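Local coordinates for protein beta-galactosidase (Streptococcus pneumoniae, PDB 4CU9) that hydrolyses beta-galactosides and carries the carbohydrate-binding module described here, a beta-sandwich that probably attaches to glycans, at residues R47-S53 with S172-I177; P60-V66 with M161-R167; L84-A88 with I143-D147. One frame throughout, in Å; residues are numbered along the deposited sequence.

Interaction 1. Residues R47-S53 with S172-I177. With CA (calcium ion), chain C.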
# COMPACT_ATOMS: atom_id res chain seq x y z
N ARG A 47 -4.64 -6.35 13.42
CA ARG A 47 -4.83 -5.03 12.84
C ARG A 47 -4.17 -5.01 11.47
O ARG A 47 -3.00 -4.66 11.32
CB ARG A 47 -4.23 -3.96 13.73
CG ARG A 47 -4.92 -3.80 15.08
CD ARG A 47 -4.12 -2.91 16.02
NE ARG A 47 -3.87 -1.55 15.48
CZ ARG A 47 -4.67 -0.50 15.67
NH1 ARG A 47 -5.79 -0.61 16.37
NH2 ARG A 47 -4.34 0.69 15.17
N ARG A 48 -4.92 -5.40 10.46
CA ARG A 48 -4.35 -5.49 9.11
C ARG A 48 -5.21 -4.75 8.09
O ARG A 48 -6.39 -4.48 8.32
CB ARG A 48 -4.19 -6.94 8.72
CG ARG A 48 -5.51 -7.68 8.72
CD ARG A 48 -5.32 -9.14 8.98
NE ARG A 48 -6.63 -9.80 8.95
CZ ARG A 48 -7.19 -10.45 9.97
NH1 ARG A 48 -6.58 -10.57 11.13
NH2 ARG A 48 -8.37 -11.00 9.81
N TRP A 49 -4.57 -4.37 7.00
CA TRP A 49 -5.25 -3.98 5.80
C TRP A 49 -5.37 -5.21 4.92
O TRP A 49 -4.44 -6.00 4.78
CB TRP A 49 -4.48 -2.88 5.06
CG TRP A 49 -5.00 -2.70 3.68
CD1 TRP A 49 -6.08 -1.96 3.31
CD2 TRP A 49 -4.51 -3.31 2.52
NE1 TRP A 49 -6.27 -2.05 1.96
CE2 TRP A 49 -5.32 -2.88 1.45
CE3 TRP A 49 -3.42 -4.16 2.25
CZ2 TRP A 49 -5.10 -3.29 0.14
CZ3 TRP A 49 -3.21 -4.56 0.97
CH2 TRP A 49 -4.05 -4.15 -0.08
N THR A 50 -6.51 -5.32 4.26
CA THR A 50 -6.72 -6.35 3.30
C THR A 50 -7.68 -5.82 2.25
O THR A 50 -8.42 -4.85 2.50
CB THR A 50 -7.42 -7.45 4.12
OG1 THR A 50 -6.49 -8.35 4.75
CG2 THR A 50 -8.54 -8.02 3.51
N ASN A 51 -7.67 -6.43 1.07
CA ASN A 51 -8.72 -6.15 0.05
C ASN A 51 -9.54 -7.39 -0.20
O ASN A 51 -10.07 -7.58 -1.29
CB ASN A 51 -8.10 -5.68 -1.26
CG ASN A 51 -7.39 -6.80 -1.99
OD1 ASN A 51 -6.77 -7.67 -1.35
ND2 ASN A 51 -7.48 -6.80 -3.32
N TRP A 52 -9.64 -8.24 0.82
CA TRP A 52 -10.42 -9.47 0.75
C TRP A 52 -11.88 -9.14 0.35
O TRP A 52 -12.49 -8.15 0.78
CB TRP A 52 -10.44 -10.20 2.12
CG TRP A 52 -11.15 -11.55 2.03
CD1 TRP A 52 -10.60 -12.71 1.62
CD2 TRP A 52 -12.52 -11.82 2.31
NE1 TRP A 52 -11.54 -13.72 1.62
CE2 TRP A 52 -12.74 -13.19 2.05
CE3 TRP A 52 -13.59 -11.04 2.76
CZ2 TRP A 52 -13.98 -13.79 2.22
CZ3 TRP A 52 -14.83 -11.63 2.93
CH2 TRP A 52 -15.02 -13.01 2.65
N SER A 53 -12.42 -10.02 -0.47
CA SER A 53 -13.79 -9.97 -0.87
C SER A 53 -14.32 -11.39 -1.02
O SER A 53 -13.59 -12.29 -1.40
CB SER A 53 -13.92 -9.22 -2.20
OG SER A 53 -15.28 -9.19 -2.63
N SER A 172 -7.97 -14.75 -2.09
CA SER A 172 -9.01 -13.76 -2.43
C SER A 172 -8.57 -12.32 -2.15
O SER A 172 -9.36 -11.38 -2.30
CB SER A 172 -10.29 -14.07 -1.65
OG SER A 172 -10.90 -15.25 -2.14
N GLY A 173 -7.31 -12.15 -1.74
CA GLY A 173 -6.79 -10.82 -1.55
C GLY A 173 -5.37 -10.83 -1.01
O GLY A 173 -4.76 -11.88 -0.77
N VAL A 174 -4.86 -9.62 -0.87
CA VAL A 174 -3.56 -9.37 -0.23
C VAL A 174 -3.82 -8.84 1.17
O VAL A 174 -4.81 -8.10 1.40
CB VAL A 174 -2.71 -8.37 -1.05
CG1 VAL A 174 -1.33 -8.08 -0.41
CG2 VAL A 174 -2.53 -8.87 -2.47
N ALA A 175 -2.95 -9.20 2.11
CA ALA A 175 -3.05 -8.71 3.47
C ALA A 175 -1.72 -8.18 3.99
O ALA A 175 -0.64 -8.77 3.73
CB ALA A 175 -3.58 -9.80 4.40
N MET A 176 -1.77 -7.04 4.67
CA MET A 176 -0.59 -6.40 5.21
C MET A 176 -0.82 -5.83 6.57
O MET A 176 -1.89 -5.26 6.87
CB MET A 176 -0.05 -5.24 4.32
CG MET A 176 0.23 -5.58 2.89
SD MET A 176 1.04 -4.24 1.96
CE MET A 176 2.66 -4.23 2.66
N ILE A 177 0.24 -5.92 7.37
CA ILE A 177 0.22 -5.39 8.72
C ILE A 177 0.93 -4.04 8.82
O ILE A 177 0.59 -3.24 9.68
CB ILE A 177 0.85 -6.42 9.68
CG1 ILE A 177 -0.10 -7.60 9.82
CG2 ILE A 177 1.17 -5.83 11.05
CD1 ILE A 177 0.61 -8.86 10.29
CA CA C . 0.31 -1.73 11.39
O HOH W 1 -1.24 -3.10 12.43
O HOH W 2 -10.56 -9.35 -3.22
O HOH W 3 -13.53 -14.90 -1.61
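Beside the calcium site of this galactose-binding-like beta-sandwich, Trp-49 and Met-176 form an antiparallel hydrogen-bonded pair that joins the short strand 49-50 to the first part of strand 173-182. N of Trp-49 reaches O of Met-176 at 2.8 Å, and N of Met-176 returns to O of Trp-49 at 2.9 Å. Further on the pairing gives way: N of Asn-51 makes a weak bond to O of Val-174, and a side chain supplies the reverse bond. Asn-51 sets CG between its backbone N and carbonyl carbon (chi1 71°), which carries OD1 across to N of Val-174 at 2.8 Å, the donor in the carbonyl plane. Asparagine suits the place because its amide oxygen stands in for a main-chain acceptor, while Gly-173, with no side chain, lets the same OD1 approach its CA to 3.2 Å.

The face bearing Trp-49 and Met-176 is apolar. Trp-49 turns CG away from its backbone N (chi1 167°), so that the six-membered ring meets CG of Met-176 at its CE3 edge, 4.0 Å away, and the Met-176 sulfur sits obliquely beside it in a Met-aromatic contact. Val-62 and Ala-64 of strand 61-70 also pack on this side chain, and the buried indole has its NE1 bonded to OG1 of Thr-24. On the reverse face the small side chains of Thr-50 and Ala-175 meet.

Toward the metal, strand pairing becomes coordination. Ile-177 needs only its main-chain O to bind calcium, alongside Tyr-37, Asp-40, Asp-42 and Glu-178, and Arg-47 forms a salt bridge with Asp-40. A sixth ligand, a water 2.3 Å from the calcium ion, donates a hydrogen bond to O of Arg-47 at 2.6 Å.

Interaction 2. Residues P60-V66 with M161-R167. With EDO (1,2-ethanediol), chain D.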
# COMPACT_ATOMS: atom_id res chain seq x y z
N PRO A 60 -6.17 -9.61 -10.57
CA PRO A 60 -5.58 -9.83 -9.24
C PRO A 60 -4.95 -8.57 -8.64
O PRO A 60 -4.48 -8.59 -7.53
CB PRO A 60 -4.53 -10.89 -9.54
CG PRO A 60 -4.06 -10.50 -10.88
CD PRO A 60 -5.33 -10.23 -11.62
N GLU A 61 -4.93 -7.48 -9.37
CA GLU A 61 -4.18 -6.30 -8.94
C GLU A 61 -4.84 -5.53 -7.82
O GLU A 61 -6.04 -5.32 -7.83
CB GLU A 61 -3.92 -5.37 -10.13
CG GLU A 61 -3.14 -4.11 -9.74
CD GLU A 61 -2.85 -3.23 -10.94
OE1 GLU A 61 -2.24 -3.73 -11.89
OE2 GLU A 61 -3.18 -2.04 -10.93
N VAL A 62 -4.03 -5.11 -6.84
CA VAL A 62 -4.44 -4.15 -5.83
C VAL A 62 -3.20 -3.32 -5.51
O VAL A 62 -2.09 -3.85 -5.52
CB VAL A 62 -5.04 -4.86 -4.58
CG1 VAL A 62 -4.08 -5.86 -3.96
CG2 VAL A 62 -5.53 -3.88 -3.52
N SER A 63 -3.40 -2.02 -5.26
CA SER A 63 -2.33 -1.13 -4.84
C SER A 63 -2.57 -0.56 -3.47
O SER A 63 -3.72 -0.25 -3.09
CB SER A 63 -2.18 0.01 -5.83
OG SER A 63 -1.93 -0.49 -7.11
N ALA A 64 -1.50 -0.47 -2.70
CA ALA A 64 -1.58 0.19 -1.40
C ALA A 64 -0.31 1.01 -1.22
O ALA A 64 0.78 0.65 -1.75
CB ALA A 64 -1.80 -0.82 -0.30
N GLY A 65 -0.46 2.16 -0.60
CA GLY A 65 0.64 3.08 -0.45
C GLY A 65 0.56 4.10 0.67
O GLY A 65 -0.35 4.05 1.53
N VAL A 66 1.49 5.03 0.65
CA VAL A 66 1.54 6.14 1.61
C VAL A 66 1.72 7.46 0.91
O VAL A 66 2.58 7.61 0.02
CB VAL A 66 2.64 5.95 2.68
CG1 VAL A 66 2.68 7.11 3.67
CG2 VAL A 66 2.52 4.61 3.42
N MET A 161 4.24 7.06 -2.44
CA MET A 161 4.84 5.81 -2.95
C MET A 161 3.77 4.75 -2.78
O MET A 161 2.90 4.88 -1.94
CB MET A 161 6.07 5.42 -2.13
CG MET A 161 7.20 6.43 -2.24
SD MET A 161 8.10 6.49 -3.80
CE MET A 161 8.78 4.86 -3.90
N ARG A 162 3.81 3.74 -3.64
CA ARG A 162 2.93 2.61 -3.50
C ARG A 162 3.58 1.31 -3.96
O ARG A 162 4.59 1.29 -4.68
CB ARG A 162 1.59 2.82 -4.25
CG ARG A 162 1.67 2.62 -5.75
CD ARG A 162 0.37 2.90 -6.42
NE ARG A 162 0.41 2.49 -7.80
CZ ARG A 162 -0.63 2.47 -8.61
NH1 ARG A 162 -1.83 2.87 -8.17
NH2 ARG A 162 -0.46 2.08 -9.87
N TRP A 163 2.93 0.23 -3.57
CA TRP A 163 3.23 -1.09 -4.08
C TRP A 163 2.02 -1.53 -4.88
O TRP A 163 0.85 -1.56 -4.35
CB TRP A 163 3.52 -2.08 -2.95
CG TRP A 163 4.78 -1.83 -2.23
CD1 TRP A 163 4.94 -1.10 -1.13
CD2 TRP A 163 6.08 -2.26 -2.63
NE1 TRP A 163 6.26 -1.06 -0.77
CE2 TRP A 163 6.99 -1.77 -1.69
CE3 TRP A 163 6.56 -3.02 -3.69
CZ2 TRP A 163 8.35 -2.05 -1.75
CZ3 TRP A 163 7.95 -3.29 -3.75
CH2 TRP A 163 8.80 -2.81 -2.77
N ARG A 164 2.25 -1.81 -6.16
CA ARG A 164 1.22 -2.35 -7.06
C ARG A 164 1.38 -3.85 -7.06
O ARG A 164 2.40 -4.39 -7.49
CB ARG A 164 1.32 -1.75 -8.45
CG ARG A 164 0.29 -2.31 -9.46
CD ARG A 164 0.21 -1.42 -10.68
NE ARG A 164 1.47 -1.33 -11.40
CZ ARG A 164 1.97 -2.28 -12.18
NH1 ARG A 164 1.34 -3.44 -12.39
NH2 ARG A 164 3.13 -2.08 -12.78
N MET A 165 0.40 -4.54 -6.49
CA MET A 165 0.53 -5.96 -6.16
C MET A 165 -0.53 -6.81 -6.87
O MET A 165 -1.55 -6.32 -7.34
CB MET A 165 0.40 -6.12 -4.66
CG MET A 165 1.47 -5.38 -3.84
SD MET A 165 1.15 -5.37 -2.03
CE MET A 165 -0.17 -4.19 -1.88
N GLU A 166 -0.24 -8.10 -6.97
CA GLU A 166 -1.20 -9.08 -7.45
C GLU A 166 -1.37 -10.12 -6.40
O GLU A 166 -0.38 -10.69 -5.88
CB GLU A 166 -0.73 -9.71 -8.74
CG GLU A 166 -0.71 -8.71 -9.90
CD GLU A 166 -0.39 -9.35 -11.25
OE1 GLU A 166 -0.39 -10.59 -11.37
OE2 GLU A 166 -0.15 -8.59 -12.21
N ARG A 167 -2.62 -10.37 -6.06
CA ARG A 167 -2.93 -11.50 -5.21
C ARG A 167 -2.53 -12.82 -5.83
O ARG A 167 -2.45 -12.97 -7.07
CB ARG A 167 -4.41 -11.55 -4.84
CG ARG A 167 -5.35 -11.86 -6.00
CD ARG A 167 -6.80 -12.01 -5.51
NE ARG A 167 -7.70 -12.12 -6.66
CZ ARG A 167 -7.82 -13.20 -7.41
NH1 ARG A 167 -7.13 -14.32 -7.12
NH2 ARG A 167 -8.64 -13.20 -8.46
C1 EDO D . -4.86 2.08 -10.29
O1 EDO D . -4.49 1.81 -8.93
C2 EDO D . -3.83 2.88 -11.11
O2 EDO D . -2.76 2.03 -11.51
O HOH W 4 -0.27 -5.66 -11.28
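Six residue pairs, running from Glu-61 with Glu-166 to Val-66 with Met-161, join strands 61-66 and 161-166 antiparallel in the beta-sandwich. Main-chain bonds carry the register: Val-62, Ala-64 and Val-66 each exchange two with Met-165, Trp-163 and Met-161, and N of Arg-167 adds one more to O of Pro-60 at 3.0 Å. Gly-65 lacks a side chain, which lets its CA come within 3.8 Å of CA of Arg-162.

Apolar contacts fill the face of the hydrogen-bonded pairs. Met-165, bent at chi3, brings its CE to 4.1 Å from CB of Ala-64, and Phe-86 also packs on this flexible side chain.

The other face is charged. Glu-61, fully extended from a chi1 of 180°, crosses Arg-164 so that its CD rests 3.6 Å from the arginine CG; the two charged planes are 50° apart and the salt bridge is long. A water joins Glu-61 OE1 to Glu-166 OE2 and, weakly, to Arg-164 NH1. At the strand end the Pro-60 ring lies alongside the Glu-166 side chain, CG to CG 3.9 Å. Glu-101 pairs with NE of both Arg-162 and Arg-164. OG of Ser-63 lies 3.5 Å above the centre of the Arg-162 guanidinium plane, a packing contact. In ethanediol, O2 takes an almost straight bond from NH2 of Arg-162 at 2.8 Å, and O1 one from NH1.

Steadied by Glu-101 and by a cation-pi contact with Trp-132, the N-H groups of Arg-162 can thus hold a neutral diol, to which Tyr-117 OH also bonds, though the glycol is probably from the crystallisation liquor.

Interaction 3. Residues L84-A88 with I143-D147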
# COMPACT_ATOMS: atom_id res chain seq x y z
N LEU A 84 8.02 -3.99 4.51
CA LEU A 84 6.77 -4.64 4.19
C LEU A 84 6.49 -5.74 5.18
O LEU A 84 7.37 -6.59 5.40
CB LEU A 84 6.91 -5.26 2.79
CG LEU A 84 7.05 -4.31 1.61
CD1 LEU A 84 7.41 -5.05 0.34
CD2 LEU A 84 5.71 -3.67 1.41
N HIS A 85 5.32 -5.74 5.80
CA HIS A 85 4.92 -6.85 6.70
C HIS A 85 3.59 -7.42 6.19
O HIS A 85 2.54 -6.77 6.33
CB HIS A 85 4.72 -6.32 8.11
CG HIS A 85 4.69 -7.38 9.18
ND1 HIS A 85 4.60 -8.72 8.91
CD2 HIS A 85 4.76 -7.26 10.53
CE1 HIS A 85 4.62 -9.40 10.06
NE2 HIS A 85 4.73 -8.54 11.05
N PHE A 86 3.63 -8.61 5.62
CA PHE A 86 2.45 -9.25 5.09
C PHE A 86 1.82 -10.19 6.09
O PHE A 86 2.49 -10.69 7.01
CB PHE A 86 2.80 -10.02 3.81
CG PHE A 86 3.21 -9.12 2.68
CD1 PHE A 86 2.27 -8.38 2.00
CD2 PHE A 86 4.53 -9.05 2.27
CE1 PHE A 86 2.63 -7.54 0.98
CE2 PHE A 86 4.89 -8.24 1.24
CZ PHE A 86 3.94 -7.51 0.57
N PHE A 87 0.54 -10.46 5.87
CA PHE A 87 -0.23 -11.35 6.72
C PHE A 87 -0.86 -12.39 5.83
O PHE A 87 -1.03 -12.16 4.64
CB PHE A 87 -1.35 -10.56 7.40
CG PHE A 87 -2.37 -11.42 8.13
CD1 PHE A 87 -2.13 -11.85 9.41
CD2 PHE A 87 -3.59 -11.72 7.54
CE1 PHE A 87 -3.07 -12.61 10.09
CE2 PHE A 87 -4.55 -12.45 8.22
CZ PHE A 87 -4.28 -12.90 9.50
N ALA A 88 -1.17 -13.55 6.41
CA ALA A 88 -1.93 -14.57 5.68
C ALA A 88 -2.91 -15.27 6.59
O ALA A 88 -2.65 -15.44 7.77
CB ALA A 88 -0.98 -15.58 5.06
N ILE A 143 9.18 -12.91 -0.61
CA ILE A 143 7.93 -12.20 -0.41
C ILE A 143 6.91 -13.20 0.10
O ILE A 143 6.34 -13.99 -0.68
CB ILE A 143 7.46 -11.52 -1.70
CG1 ILE A 143 8.58 -10.64 -2.29
CG2 ILE A 143 6.22 -10.68 -1.41
CD1 ILE A 143 9.09 -9.54 -1.36
N ALA A 144 6.75 -13.19 1.42
CA ALA A 144 5.90 -14.08 2.16
C ALA A 144 5.40 -13.41 3.45
O ALA A 144 5.97 -12.41 3.90
CB ALA A 144 6.67 -15.36 2.48
N ALA A 145 4.36 -13.98 4.02
CA ALA A 145 3.79 -13.51 5.26
C ALA A 145 4.67 -14.01 6.41
O ALA A 145 5.23 -15.10 6.34
CB ALA A 145 2.38 -14.04 5.41
N GLY A 146 4.81 -13.23 7.45
CA GLY A 146 5.61 -13.65 8.60
C GLY A 146 6.51 -12.53 9.02
O GLY A 146 6.08 -11.61 9.68
N ASP A 147 7.78 -12.60 8.65
CA ASP A 147 8.76 -11.61 9.08
C ASP A 147 8.58 -10.36 8.25
O ASP A 147 8.13 -10.42 7.11
CB ASP A 147 10.18 -12.13 8.86
CG ASP A 147 10.64 -13.01 9.97
OD1 ASP A 147 10.84 -12.49 11.08
OD2 ASP A 147 10.82 -14.22 9.72
O HOH W 5 5.93 -10.28 5.74
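Phe-86 places CG anti to its carbonyl carbon (chi1 -66°) and Ile-143 holds CG2 anti to its backbone N, so that the two side chains meet obliquely, CE2 of Phe-86 3.8 Å from CG2 of Ile-143. The contact lies at one end of the beta-sandwich, where the connection between strands 132-139 and 149-158 folds against the last residues of strand 73-86. Phenylalanine suits the boundary: buried, it gives the loop an apolar surface and also packs on Leu-98, Pro-95 and Met-176.

Small residues let the loop come close. CB of Ala-145 approaches CB of Ala-88 to 3.7 Å and lies 4.3 Å from CB of Phe-86. The backbone angles of Gly-146 (phi 134°, psi -101°) call for glycine, since a CB would jam against the preceding carbonyl O. Its N makes a weak hydrogen bond of 3.5 Å to O of Phe-86, and the same carbonyl receives a CA-H contact from Ala-145.

The imidazole of His-85, the residue before Phe-86 on the strand, meets the ring of His-43, and its side chain is about 7 Å from the calcium ion.

Direct strand pairing is still present nearby, where Leu-84 bonds to the main chain of Ile-149. Next to it the backbones part around His-85 and Asp-147, before closing up again at Phe-86 and Ala-145. A water fills in and takes up main-chain polar groups: its oxygen accepts from N of Phe-86 at 2.8 Å, while it donates to O of Ala-144 at 2.8 Å and to O of Asp-147 at 2.6 Å.

Overall arrangement
Interaction 2 is the buried centre of the sandwich, held by regular strand pairing with an apolar and a charged face. Interaction 1, partly buried, has a shorter pairing that ends in a side-chain substitute on one side and a metal on the other. Interaction 3, at the surface, relies on small apolar contacts and a bridging water. Val-62 ties the first two, packing against Trp-49 and Val-174. Strands 73-86 and 173-182 are neighbours in the sheet that all three contacts reach, with N of Ile-177 probably bonded to O of His-85. Leu-84 and Phe-86 reach Trp-163 and Met-165, joining interaction 3 to the core.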